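Local coordinates for phosphonopyruvate hydrolase (Variovorax sp., PDB 2DUA), which hydrolyses phosphonopyruvate to pyruvate and phosphate with the help of a divalent metal ion, cobalt, magnesium or manganese, at residues P77-I82 against A106-D111; M20-P25 against G37-S42; A182-S187 against V209-A214; V129-F134 against A168-Q173. All coordinates share one frame; numbering follows the deposited sequence.

Contact 1. Residues P77-I82 against A106-D111. With MG (magnesium ion), chain D; OXL (oxalate ion), chain C.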
loop_
_atom_site.group_PDB
_atom_site.type_symbol
_atom_site.label_atom_id
_atom_site.label_comp_id
_atom_site.label_asym_id
_atom_site.label_seq_id
_atom_site.Cartn_x
_atom_site.Cartn_y
_atom_site.Cartn_z
ATOM N N PRO A 77 -9.590 5.331 -22.184
ATOM C CA PRO A 77 -8.986 4.042 -21.822
ATOM C C PRO A 77 -7.532 4.046 -21.338
ATOM O O PRO A 77 -6.674 4.777 -21.830
ATOM C CB PRO A 77 -9.149 3.214 -23.105
ATOM C CG PRO A 77 -10.281 3.896 -23.823
ATOM C CD PRO A 77 -9.967 5.322 -23.609
ATOM N N LEU A 78 -7.257 3.160 -20.405
ATOM C CA LEU A 78 -5.921 3.040 -19.860
ATOM C C LEU A 78 -5.320 1.711 -20.314
ATOM O O LEU A 78 -5.962 0.663 -20.163
ATOM C CB LEU A 78 -5.959 3.029 -18.306
ATOM C CG LEU A 78 -4.667 2.575 -17.602
ATOM C CD1 LEU A 78 -3.489 3.556 -17.852
ATOM C CD2 LEU A 78 -4.945 2.570 -16.107
ATOM N N ILE A 79 -4.112 1.761 -20.853
ATOM C CA ILE A 79 -3.391 0.564 -21.289
ATOM C C ILE A 79 -2.281 0.339 -20.244
ATOM O O ILE A 79 -1.386 1.174 -20.100
ATOM C CB ILE A 79 -2.730 0.775 -22.681
ATOM C CG1 ILE A 79 -3.799 1.135 -23.730
ATOM C CG2 ILE A 79 -1.946 -0.527 -23.089
ATOM C CD1 ILE A 79 -3.234 1.396 -25.165
ATOM N N ALA A 80 -2.341 -0.778 -19.513
ATOM C CA ALA A 80 -1.368 -1.087 -18.450
ATOM C C ALA A 80 -0.203 -1.925 -18.873
ATOM O O ALA A 80 -0.357 -2.965 -19.498
ATOM C CB ALA A 80 -2.067 -1.790 -17.252
ATOM N N ASP A 81 0.993 -1.475 -18.528
ATOM C CA ASP A 81 2.212 -2.235 -18.841
ATOM C C ASP A 81 2.410 -3.235 -17.709
ATOM O O ASP A 81 2.644 -2.818 -16.568
ATOM C CB ASP A 81 3.386 -1.258 -18.850
ATOM C CG ASP A 81 4.730 -1.920 -19.111
ATOM O OD1 ASP A 81 4.860 -3.162 -19.336
ATOM O OD2 ASP A 81 5.673 -1.116 -19.068
ATOM N N ILE A 82 2.282 -4.537 -17.973
ATOM C CA ILE A 82 2.510 -5.485 -16.888
ATOM C C ILE A 82 3.808 -6.296 -17.086
ATOM O O ILE A 82 3.975 -7.419 -16.544
ATOM C CB ILE A 82 1.318 -6.444 -16.639
ATOM C CG1 ILE A 82 0.944 -7.239 -17.871
ATOM C CG2 ILE A 82 0.109 -5.588 -16.200
ATOM C CD1 ILE A 82 -0.020 -8.466 -17.535
ATOM N N ALA A 106 -6.745 -2.416 -21.005
ATOM C CA ALA A 106 -5.858 -3.348 -21.690
ATOM C C ALA A 106 -4.588 -3.558 -20.891
ATOM O O ALA A 106 -4.225 -2.744 -20.043
ATOM C CB ALA A 106 -5.470 -2.812 -23.086
ATOM N N ILE A 107 -3.927 -4.675 -21.173
ATOM C CA ILE A 107 -2.621 -4.921 -20.587
ATOM C C ILE A 107 -1.680 -5.227 -21.725
ATOM O O ILE A 107 -2.113 -5.680 -22.797
ATOM C CB ILE A 107 -2.616 -6.086 -19.519
ATOM C CG1 ILE A 107 -3.272 -7.370 -20.064
ATOM C CG2 ILE A 107 -3.292 -5.568 -18.238
ATOM C CD1 ILE A 107 -2.260 -8.283 -20.803
ATOM N N VAL A 108 -0.403 -4.913 -21.516
ATOM C CA VAL A 108 0.678 -5.238 -22.459
ATOM C C VAL A 108 1.651 -6.148 -21.683
ATOM O O VAL A 108 2.105 -5.796 -20.604
ATOM C CB VAL A 108 1.413 -4.010 -22.916
ATOM C CG1 VAL A 108 2.626 -4.430 -23.728
ATOM C CG2 VAL A 108 0.436 -3.116 -23.751
ATOM N N MET A 109 1.913 -7.329 -22.224
ATOM C CA MET A 109 2.767 -8.333 -21.607
ATOM C C MET A 109 3.798 -8.747 -22.657
ATOM O O MET A 109 3.460 -9.010 -23.788
ATOM C CB MET A 109 1.915 -9.540 -21.157
ATOM C CG MET A 109 2.662 -10.542 -20.356
ATOM S SD MET A 109 1.649 -11.895 -19.637
ATOM C CE MET A 109 0.625 -12.362 -20.936
ATOM N N GLU A 110 5.058 -8.815 -22.270
ATOM C CA GLU A 110 6.104 -9.123 -23.212
ATOM C C GLU A 110 6.696 -10.523 -23.011
ATOM O O GLU A 110 6.605 -11.094 -21.921
ATOM C CB GLU A 110 7.176 -8.058 -23.088
ATOM C CG GLU A 110 7.906 -8.128 -21.757
ATOM C CD GLU A 110 8.547 -6.786 -21.400
ATOM O OE1 GLU A 110 9.689 -6.796 -20.862
ATOM O OE2 GLU A 110 7.904 -5.728 -21.640
ATOM N N ASP A 111 7.333 -11.056 -24.054
ATOM C CA ASP A 111 7.870 -12.433 -24.009
ATOM C C ASP A 111 9.314 -12.605 -23.548
ATOM O O ASP A 111 9.955 -13.616 -23.837
ATOM C CB ASP A 111 7.681 -13.128 -25.382
ATOM C CG ASP A 111 8.316 -12.355 -26.534
ATOM O OD1 ASP A 111 8.959 -11.308 -26.330
ATOM O OD2 ASP A 111 8.155 -12.811 -27.670
HETATM MG MG MG D . 7.709 -1.142 -19.576
HETATM C C1 OXL C . 7.364 1.297 -21.002
HETATM C C2 OXL C . 7.521 0.302 -22.080
HETATM O O1 OXL C . 7.051 2.519 -21.313
HETATM O O2 OXL C . 7.530 -0.926 -21.763
HETATM O O3 OXL C . 7.534 0.889 -19.834
HETATM O O4 OXL C . 7.610 0.696 -23.263
HETATM O O HOH W 1 4.923 -5.459 -21.633
HETATM O O HOH W 2 7.464 -3.371 -19.738
HETATM O O HOH W 3 8.223 -1.606 -17.429
HETATM O O HOH W 4 9.822 -1.385 -19.855
#
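Ile82 lays its branches across Ile107, its CG2 4.0 Å from Ile107 CG2 and its CD1 close to CB and CD1 of the same residue. The contact belongs to a beta-alpha-beta unit of a TIM barrel: strands 78-81 and 106-110 are parallel neighbours whose axes differ by 27°, and helix 89-101 makes the crossover between them. Four backbone hydrogen bonds set the pairing. Ala80 uses both of its polar backbone atoms, N giving to Ala106 O at 2.8 Å and O accepting from Val108 N, while Ala106 N to Leu78 O is stretched to 3.3 Å at one end and Ile82 N bonds to Val108 O at the other.

With chi1 at 57°, CG1 of Ile82 lies between the backbone N and the carbonyl carbon, which carries it to 3.3 Å from Val108 O and to within 4.1 Å of Met109 CB. Tyr99 of helix 89-101 touches Ala80, Ile82 and Ile107 on this outer face. Replacing Ile82 by alanine removes CG1, CG2 and CD1, and would probably open a gap between Ile107, Met109 and Tyr99.

The inner face carries Ile79, Asp81, Ala106 and Val108; here Ile79 CG2 meets Val108 CG2 at 3.6 Å. Asp81 binds the magnesium ion through OD2 at 2.1 Å, and oxalate O2 and O3 with three waters bring the coordination to six. The other oxygen is held as well: Asp81 OD1 accepts from the backbone N of Asp83 and from metal-bound water 2, whose O lies 2.6 Å away.

Contact 2. Residues M20-P25 against G37-S42. With NA (sodium ion), chain E; OXL (oxalate ion), chain C.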
loop_
_atom_site.group_PDB
_atom_site.type_symbol
_atom_site.label_atom_id
_atom_site.label_comp_id
_atom_site.label_asym_id
_atom_site.label_seq_id
_atom_site.Cartn_x
_atom_site.Cartn_y
_atom_site.Cartn_z
ATOM N N MET A 20 -0.693 8.146 -24.542
ATOM C CA MET A 20 0.465 8.850 -23.962
ATOM C C MET A 20 0.832 8.291 -22.576
ATOM O O MET A 20 -0.053 7.929 -21.731
ATOM C CB MET A 20 0.126 10.373 -23.873
ATOM C CG MET A 20 1.127 11.240 -23.098
ATOM S SD MET A 20 2.707 11.172 -23.828
ATOM C CE MET A 20 2.572 12.271 -25.296
ATOM N N ALA A 21 2.133 8.190 -22.353
ATOM C CA ALA A 21 2.674 7.736 -21.085
ATOM C C ALA A 21 2.267 8.670 -19.928
ATOM O O ALA A 21 2.179 9.878 -20.112
ATOM C CB ALA A 21 4.226 7.673 -21.167
ATOM N N ALA A 22 2.044 8.118 -18.744
ATOM C CA ALA A 22 1.682 8.947 -17.575
ATOM C C ALA A 22 2.264 8.277 -16.341
ATOM O O ALA A 22 2.056 7.049 -16.173
ATOM C CB ALA A 22 0.161 9.022 -17.417
ATOM N N HIS A 23 2.965 9.042 -15.496
ATOM C CA HIS A 23 3.536 8.443 -14.281
ATOM C C HIS A 23 2.693 8.792 -13.024
ATOM O O HIS A 23 2.960 8.311 -11.904
ATOM C CB HIS A 23 5.014 8.831 -14.126
ATOM C CG HIS A 23 5.264 10.288 -14.320
ATOM N ND1 HIS A 23 5.430 10.846 -15.568
ATOM C CD2 HIS A 23 5.412 11.295 -13.430
ATOM C CE1 HIS A 23 5.679 12.135 -15.442
ATOM N NE2 HIS A 23 5.677 12.433 -14.154
ATOM N N ASN A 24 1.658 9.612 -13.199
ATOM C CA ASN A 24 0.768 9.865 -12.086
ATOM C C ASN A 24 -0.602 10.301 -12.683
ATOM O O ASN A 24 -0.716 10.545 -13.885
ATOM C CB ASN A 24 1.375 10.896 -11.093
ATOM C CG ASN A 24 1.675 12.245 -11.734
ATOM O OD1 ASN A 24 0.871 12.773 -12.441
ATOM N ND2 ASN A 24 2.821 12.815 -11.422
ATOM N N PRO A 25 -1.634 10.399 -11.840
ATOM C CA PRO A 25 -2.938 10.786 -12.396
ATOM C C PRO A 25 -2.998 12.200 -12.987
ATOM O O PRO A 25 -3.777 12.427 -13.896
ATOM C CB PRO A 25 -3.879 10.642 -11.198
ATOM C CG PRO A 25 -3.248 9.488 -10.393
ATOM C CD PRO A 25 -1.776 9.867 -10.457
ATOM N N GLY A 37 -5.872 9.605 -27.329
ATOM C CA GLY A 37 -6.933 8.609 -27.242
ATOM C C GLY A 37 -6.935 7.804 -25.962
ATOM O O GLY A 37 -7.991 7.462 -25.444
ATOM N N GLY A 38 -5.743 7.508 -25.457
ATOM C CA GLY A 38 -5.642 6.703 -24.256
ATOM C C GLY A 38 -4.397 7.034 -23.427
ATOM O O GLY A 38 -3.565 7.858 -23.818
ATOM N N ILE A 39 -4.314 6.431 -22.241
ATOM C CA ILE A 39 -3.165 6.615 -21.366
ATOM C C ILE A 39 -2.348 5.331 -21.389
ATOM O O ILE A 39 -2.935 4.251 -21.394
ATOM C CB ILE A 39 -3.602 6.796 -19.887
ATOM C CG1 ILE A 39 -4.474 8.048 -19.743
ATOM C CG2 ILE A 39 -2.345 6.874 -18.950
ATOM C CD1 ILE A 39 -3.857 9.395 -20.324
ATOM N N TRP A 40 -1.008 5.447 -21.361
ATOM C CA TRP A 40 -0.112 4.293 -21.296
ATOM C C TRP A 40 0.467 4.268 -19.849
ATOM O O TRP A 40 1.218 5.163 -19.459
ATOM C CB TRP A 40 0.992 4.445 -22.373
ATOM C CG TRP A 40 2.255 3.535 -22.281
ATOM C CD1 TRP A 40 3.549 3.965 -22.365
ATOM C CD2 TRP A 40 2.324 2.082 -22.217
ATOM N NE1 TRP A 40 4.422 2.891 -22.357
ATOM C CE2 TRP A 40 3.689 1.729 -22.271
ATOM C CE3 TRP A 40 1.360 1.053 -22.120
ATOM C CZ2 TRP A 40 4.115 0.416 -22.237
ATOM C CZ3 TRP A 40 1.790 -0.270 -22.086
ATOM C CH2 TRP A 40 3.161 -0.581 -22.148
ATOM N N GLY A 41 0.106 3.246 -19.076
ATOM C CA GLY A 41 0.574 3.130 -17.698
ATOM C C GLY A 41 1.934 2.464 -17.725
ATOM O O GLY A 41 2.090 1.325 -17.357
ATOM N N SER A 42 2.915 3.243 -18.189
ATOM C CA SER A 42 4.295 2.841 -18.392
ATOM C C SER A 42 5.086 2.393 -17.134
ATOM O O SER A 42 5.167 3.171 -16.143
ATOM C CB SER A 42 5.018 4.039 -19.026
ATOM O OG SER A 42 6.370 3.703 -19.134
HETATM NA NA NA E . 4.831 8.597 -9.859
HETATM C C1 OXL C . 7.364 1.297 -21.002
HETATM C C2 OXL C . 7.521 0.302 -22.080
HETATM O O1 OXL C . 7.051 2.519 -21.313
HETATM O O2 OXL C . 7.530 -0.926 -21.763
HETATM O O3 OXL C . 7.534 0.889 -19.834
HETATM O O4 OXL C . 7.610 0.696 -23.263
HETATM O O HOH W 5 2.694 4.431 -14.972
#
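Trp40 O serves both segments at once: Ala22 N reaches it at 3.2 Å, and Ser42 N folds back on it in a weak bond, closing an inverse gamma turn centred on Gly41. The earlier bonds are those of parallel strands, Met20 N to Gly38 O and Trp40 N to Met20 O. The latter is short, 2.7 Å, although the donor stands 53° out of the carbonyl plane.

The turn brings Ser42 CA over one face of the indole, toward its rim, and both side chains donate to the same oxygen of oxalate, bound here at the substrate-binding residues Trp40, Gly41 and Ser42: Ser42 OG to O1 at 2.6 Å and Trp40 NE1 to O1 at 2.9 Å. For Trp40, chi1 of 165° puts CG opposite the backbone N and swings the indole to the oxalate, with Ala21 CB at its edge, 4.0 Å from CD1. Water 5 bridges Ala22 O and Ser42 O. On the helix-facing side of the sheet Ala22 CB rests on Ile39 CG2 at 3.6 Å.

Helix 25-34, the crossover of this beta-alpha-beta unit, covers Ala22 and Ile39, while strand 78-81 flanks strand 38-41 and strand 229-234 joins strand 17-21 through an Ala21-Tyr234 backbone bond, closing the barrel.

Contact 3. Residues A182-S187 against V209-A214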
loop_
_atom_site.group_PDB
_atom_site.type_symbol
_atom_site.label_atom_id
_atom_site.label_comp_id
_atom_site.label_asym_id
_atom_site.label_seq_id
_atom_site.Cartn_x
_atom_site.Cartn_y
_atom_site.Cartn_z
ATOM N N ALA A 182 -3.801 -7.799 -30.056
ATOM C CA ALA A 182 -2.942 -6.905 -30.830
ATOM C C ALA A 182 -1.514 -7.322 -30.533
ATOM O O ALA A 182 -1.252 -8.002 -29.516
ATOM C CB ALA A 182 -3.173 -5.393 -30.429
ATOM N N ILE A 183 -0.601 -6.953 -31.432
ATOM C CA ILE A 183 0.779 -7.332 -31.262
ATOM C C ILE A 183 1.597 -6.057 -31.234
ATOM O O ILE A 183 1.493 -5.236 -32.135
ATOM C CB ILE A 183 1.284 -8.248 -32.461
ATOM C CG1 ILE A 183 0.492 -9.587 -32.500
ATOM C CG2 ILE A 183 2.778 -8.499 -32.287
ATOM C CD1 ILE A 183 0.551 -10.384 -31.106
ATOM N N LEU A 184 2.396 -5.896 -30.196
ATOM C CA LEU A 184 3.231 -4.702 -30.089
ATOM C C LEU A 184 4.617 -5.180 -30.504
ATOM O O LEU A 184 5.158 -6.108 -29.897
ATOM C CB LEU A 184 3.219 -4.196 -28.644
ATOM C CG LEU A 184 3.890 -2.840 -28.402
ATOM C CD1 LEU A 184 3.497 -2.330 -27.027
ATOM C CD2 LEU A 184 5.423 -2.959 -28.553
ATOM N N ILE A 185 5.182 -4.570 -31.537
ATOM C CA ILE A 185 6.496 -4.966 -32.016
ATOM C C ILE A 185 7.461 -3.809 -31.783
ATOM O O ILE A 185 7.148 -2.669 -32.042
ATOM C CB ILE A 185 6.453 -5.385 -33.513
ATOM C CG1 ILE A 185 7.857 -5.743 -33.958
ATOM C CG2 ILE A 185 5.772 -4.286 -34.395
ATOM C CD1 ILE A 185 8.339 -7.096 -33.343
ATOM N N HIS A 186 8.636 -4.127 -31.269
ATOM C CA HIS A 186 9.587 -3.102 -30.895
ATOM C C HIS A 186 10.971 -3.292 -31.529
ATOM O O HIS A 186 11.402 -4.411 -31.716
ATOM C CB HIS A 186 9.694 -3.145 -29.362
ATOM C CG HIS A 186 10.183 -1.871 -28.761
ATOM N ND1 HIS A 186 9.632 -0.647 -29.074
ATOM C CD2 HIS A 186 11.231 -1.615 -27.937
ATOM C CE1 HIS A 186 10.324 0.311 -28.481
ATOM N NE2 HIS A 186 11.302 -0.247 -27.787
ATOM N N SER A 187 11.653 -2.179 -31.806
ATOM C CA SER A 187 12.990 -2.173 -32.394
ATOM C C SER A 187 13.919 -1.213 -31.647
ATOM O O SER A 187 13.466 -0.202 -31.139
ATOM C CB SER A 187 12.942 -1.693 -33.844
ATOM O OG SER A 187 14.218 -1.786 -34.434
ATOM N N VAL A 209 0.933 -2.615 -32.734
ATOM C CA VAL A 209 1.114 -1.495 -31.797
ATOM C C VAL A 209 2.561 -1.075 -31.893
ATOM O O VAL A 209 3.459 -1.913 -31.782
ATOM C CB VAL A 209 0.847 -1.885 -30.349
ATOM C CG1 VAL A 209 0.938 -0.630 -29.418
ATOM C CG2 VAL A 209 -0.542 -2.505 -30.235
ATOM N N LEU A 210 2.782 0.212 -32.153
ATOM C CA LEU A 210 4.152 0.724 -32.186
ATOM C C LEU A 210 4.459 1.715 -31.024
ATOM O O LEU A 210 3.563 2.466 -30.590
ATOM C CB LEU A 210 4.407 1.437 -33.510
ATOM C CG LEU A 210 4.252 0.642 -34.818
ATOM C CD1 LEU A 210 4.699 1.553 -36.007
ATOM C CD2 LEU A 210 5.103 -0.606 -34.710
ATOM N N VAL A 211 5.704 1.700 -30.535
ATOM C CA VAL A 211 6.212 2.598 -29.499
ATOM C C VAL A 211 7.453 3.170 -30.149
ATOM O O VAL A 211 8.546 2.757 -29.848
ATOM C CB VAL A 211 6.518 1.914 -28.152
ATOM C CG1 VAL A 211 6.817 2.966 -27.025
ATOM C CG2 VAL A 211 5.314 1.012 -27.725
ATOM N N PRO A 212 7.304 4.109 -31.073
ATOM C CA PRO A 212 8.477 4.628 -31.802
ATOM C C PRO A 212 9.322 5.689 -31.107
ATOM O O PRO A 212 9.673 6.710 -31.733
ATOM C CB PRO A 212 7.850 5.148 -33.102
ATOM C CG PRO A 212 6.583 5.806 -32.593
ATOM C CD PRO A 212 6.058 4.757 -31.519
ATOM N N THR A 213 9.685 5.428 -29.844
ATOM C CA THR A 213 10.440 6.429 -29.076
ATOM C C THR A 213 11.809 6.680 -29.697
ATOM O O THR A 213 12.302 7.803 -29.669
ATOM C CB THR A 213 10.616 5.990 -27.576
ATOM O OG1 THR A 213 11.177 4.679 -27.520
ATOM C CG2 THR A 213 9.243 5.915 -26.867
ATOM N N ALA A 214 12.390 5.633 -30.263
ATOM C CA ALA A 214 13.722 5.671 -30.919
ATOM C C ALA A 214 13.730 6.338 -32.306
ATOM O O ALA A 214 14.816 6.649 -32.830
ATOM C CB ALA A 214 14.264 4.246 -31.058
HETATM O O HOH W 6 7.823 -0.038 -31.286
#
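Val209 fits into the notch between Ala182 and Leu184: its CG2 lies 3.9 Å from Ala182 CB, and its CB 3.7 Å from Leu184 CB. Leu184 CG is anti to the backbone N (chi1 -172°), which brings CG to 3.5 Å from Val209 O and lets CD1 fill the hollow between Val209 CG1 and Val211 CG2, 3.9 Å from the latter. With an alanine in place of Leu184 that hollow would probably be left unfilled, and Val211 CG2 would lose its contact with CD1. On the helix-facing side Ile185 and Leu210 lie alongside each other, with Ile195 of helix 193-201 touching both.

The backbones pair closely only at Leu184 and Val209, through bonds from Val209 N to Ile183 O and Ile185 N to Val209 O. Farther on they diverge: the CA atoms of His186 and Val211 are 6.8 Å apart. Water 6 occupies the split, accepting from Val211 N at 2.8 Å, donating to Ile185 O and bonding to His186 ND1. Val211 O meets the imidazole edge in plane, 3.3 Å from His186 CE1.

His186, just past strand 182-185 and touching Arg155, sits where TIM-barrel active sites lie, at the C-terminal ends of the parallel strands.

Contact 4. Residues V129-F134 against A168-Q173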
loop_
_atom_site.group_PDB
_atom_site.type_symbol
_atom_site.label_atom_id
_atom_site.label_comp_id
_atom_site.label_asym_id
_atom_site.label_seq_id
_atom_site.Cartn_x
_atom_site.Cartn_y
_atom_site.Cartn_z
ATOM N N VAL A 129 11.202 -16.238 -23.603
ATOM C CA VAL A 129 10.673 -17.507 -23.119
ATOM C C VAL A 129 10.286 -18.282 -24.408
ATOM O O VAL A 129 10.101 -17.675 -25.451
ATOM C CB VAL A 129 9.396 -17.294 -22.216
ATOM C CG1 VAL A 129 9.726 -16.362 -21.000
ATOM C CG2 VAL A 129 8.236 -16.688 -23.050
ATOM N N ARG A 130 10.168 -19.608 -24.312
ATOM C CA ARG A 130 9.730 -20.459 -25.428
ATOM C C ARG A 130 8.377 -19.950 -25.958
ATOM O O ARG A 130 7.519 -19.444 -25.194
ATOM C CB ARG A 130 9.563 -21.919 -24.964
ATOM C CG ARG A 130 10.891 -22.667 -24.607
ATOM C CD ARG A 130 10.610 -24.026 -23.905
ATOM N NE ARG A 130 9.922 -23.835 -22.606
ATOM C CZ ARG A 130 8.629 -24.045 -22.392
ATOM N NH1 ARG A 130 8.104 -23.828 -21.186
ATOM N NH2 ARG A 130 7.836 -24.443 -23.360
ATOM N N ILE A 131 8.185 -20.108 -27.266
ATOM C CA ILE A 131 6.976 -19.685 -27.924
ATOM C C ILE A 131 5.738 -20.284 -27.290
ATOM O O ILE A 131 4.769 -19.571 -27.045
ATOM C CB ILE A 131 6.995 -20.037 -29.460
ATOM C CG1 ILE A 131 7.989 -19.130 -30.187
ATOM C CG2 ILE A 131 5.632 -19.831 -30.043
ATOM C CD1 ILE A 131 7.958 -19.213 -31.708
ATOM N N GLU A 132 5.772 -21.586 -27.009
ATOM C CA GLU A 132 4.633 -22.258 -26.379
ATOM C C GLU A 132 4.391 -21.753 -24.947
ATOM O O GLU A 132 3.228 -21.656 -24.533
ATOM C CB GLU A 132 4.851 -23.781 -26.311
ATOM C CG GLU A 132 5.575 -24.361 -27.499
ATOM C CD GLU A 132 7.099 -24.194 -27.362
ATOM O OE1 GLU A 132 7.718 -24.705 -26.374
ATOM O OE2 GLU A 132 7.676 -23.558 -28.239
ATOM N N GLU A 133 5.458 -21.457 -24.196
ATOM C CA GLU A 133 5.253 -20.966 -22.835
ATOM C C GLU A 133 4.467 -19.651 -22.916
ATOM O O GLU A 133 3.476 -19.479 -22.216
ATOM C CB GLU A 133 6.545 -20.689 -22.065
ATOM C CG GLU A 133 6.197 -20.234 -20.618
ATOM C CD GLU A 133 7.394 -19.880 -19.704
ATOM O OE1 GLU A 133 8.550 -20.105 -20.087
ATOM O OE2 GLU A 133 7.158 -19.387 -18.563
ATOM N N PHE A 134 4.885 -18.748 -23.810
ATOM C CA PHE A 134 4.190 -17.466 -23.915
ATOM C C PHE A 134 2.764 -17.571 -24.431
ATOM O O PHE A 134 1.846 -16.848 -23.967
ATOM C CB PHE A 134 4.995 -16.474 -24.723
ATOM C CG PHE A 134 4.632 -15.039 -24.412
ATOM C CD1 PHE A 134 4.975 -14.480 -23.184
ATOM C CD2 PHE A 134 3.852 -14.290 -25.314
ATOM C CE1 PHE A 134 4.535 -13.147 -22.828
ATOM C CE2 PHE A 134 3.402 -12.962 -24.977
ATOM C CZ PHE A 134 3.747 -12.395 -23.734
ATOM N N ALA A 168 10.421 -13.113 -35.270
ATOM C CA ALA A 168 9.530 -12.087 -34.719
ATOM C C ALA A 168 8.099 -12.290 -35.270
ATOM O O ALA A 168 7.112 -12.232 -34.533
ATOM C CB ALA A 168 10.077 -10.662 -35.087
ATOM N N VAL A 169 7.971 -12.527 -36.574
ATOM C CA VAL A 169 6.634 -12.739 -37.165
ATOM C C VAL A 169 6.023 -14.048 -36.660
ATOM O O VAL A 169 4.810 -14.142 -36.418
ATOM C CB VAL A 169 6.706 -12.820 -38.699
ATOM C CG1 VAL A 169 5.338 -13.236 -39.285
ATOM C CG2 VAL A 169 7.167 -11.487 -39.259
ATOM N N ARG A 170 6.863 -15.083 -36.550
ATOM C CA ARG A 170 6.384 -16.390 -36.064
ATOM C C ARG A 170 5.803 -16.229 -34.653
ATOM O O ARG A 170 4.790 -16.797 -34.336
ATOM C CB ARG A 170 7.563 -17.334 -36.004
ATOM C CG ARG A 170 7.290 -18.708 -35.478
ATOM C CD ARG A 170 8.588 -19.563 -35.699
ATOM N NE ARG A 170 8.536 -20.894 -35.072
ATOM C CZ ARG A 170 9.208 -21.255 -33.977
ATOM N NH1 ARG A 170 10.009 -20.391 -33.358
ATOM N NH2 ARG A 170 9.073 -22.492 -33.499
ATOM N N ARG A 171 6.495 -15.495 -33.785
ATOM C CA ARG A 171 5.980 -15.324 -32.413
ATOM C C ARG A 171 4.704 -14.517 -32.484
ATOM O O ARG A 171 3.701 -14.872 -31.876
ATOM C CB ARG A 171 7.059 -14.649 -31.516
ATOM C CG ARG A 171 8.156 -15.649 -31.139
ATOM C CD ARG A 171 9.320 -15.031 -30.379
ATOM N NE ARG A 171 10.250 -16.068 -29.907
ATOM C CZ ARG A 171 10.229 -16.666 -28.710
ATOM N NH1 ARG A 171 9.318 -16.351 -27.782
ATOM N NH2 ARG A 171 11.123 -17.616 -28.442
ATOM N N GLY A 172 4.725 -13.430 -33.251
ATOM C CA GLY A 172 3.511 -12.630 -33.355
ATOM C C GLY A 172 2.320 -13.496 -33.758
ATOM O O GLY A 172 1.223 -13.455 -33.137
ATOM N N GLN A 173 2.492 -14.305 -34.810
ATOM C CA GLN A 173 1.395 -15.148 -35.226
ATOM C C GLN A 173 0.985 -16.157 -34.154
ATOM O O GLN A 173 -0.187 -16.445 -34.011
ATOM C CB GLN A 173 1.752 -15.907 -36.525
ATOM C CG GLN A 173 1.911 -14.994 -37.707
ATOM C CD GLN A 173 2.043 -15.800 -39.000
ATOM O OE1 GLN A 173 3.025 -16.493 -39.198
ATOM N NE2 GLN A 173 1.029 -15.733 -39.849
#
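Arg171 runs along Ile131 to grip the carbonyl of Val129. From CB, chi1 of -76° sets CG anti to the carbonyl carbon, and CG touches both CG1 and CD1 of Ile131, the first at 3.6 Å. The chain then runs extended to NE, which passes Ile131 CG1 and forms a salt bridge with Glu167. Ile131 CG1 stands over the centre of one guanidinium face, 3.6 Å from CZ. At the tip NH1 donates to Val129 O at 2.8 Å (155° at the hydrogen) and NH2 to the same Val129 O at 3.2 Å. This oxygen lies close to the guanidinium plane, NH2 standing 32° out of the carbonyl plane. NH1 also bonds to Tyr175 OH. Held on face and edge, the group is likely to have little freedom to turn.

Arg170, paired with Glu167, lies near Ile131 CD1, but too close in the model to be trusted. Arg130 takes little part: NH2 salt-bridges Glu132 OE1, and NH1 hydrogen-bonds Lys290 O of the third subunit and salt-bridges Asp117 of the fourth.

The arrangement joins the N-terminal end of helix 131-144 to the flank of helix 165-177, in the outer helical layer of the TIM barrel.

In the fold
Contacts 1, 2 and 3 are strand pairs of the same barrel, close to the oxalate. Contacts 1 and 2 have centres about 11 Å apart and join through neighbouring strands 38-41 and 78-81, with Ile79 O 2.8 Å from Gly41 N (probable hydrogen bond) and Asp81 CB 3.4 Å from Trp40 CH2, packing metal ligand against substrate-binding residue. Contact 3 meets contact 1 through the interior, Val108 CG1 to Leu184 CD1 at 4.0 Å, and its Val211 side chain comes within about 4 Å of oxalate. Contact 4 lies outside the ring of strands, in the helical layer, its centre about 17 Å from that of contact 1, yet Val129 N reaches Asp111 O at 2.9 Å.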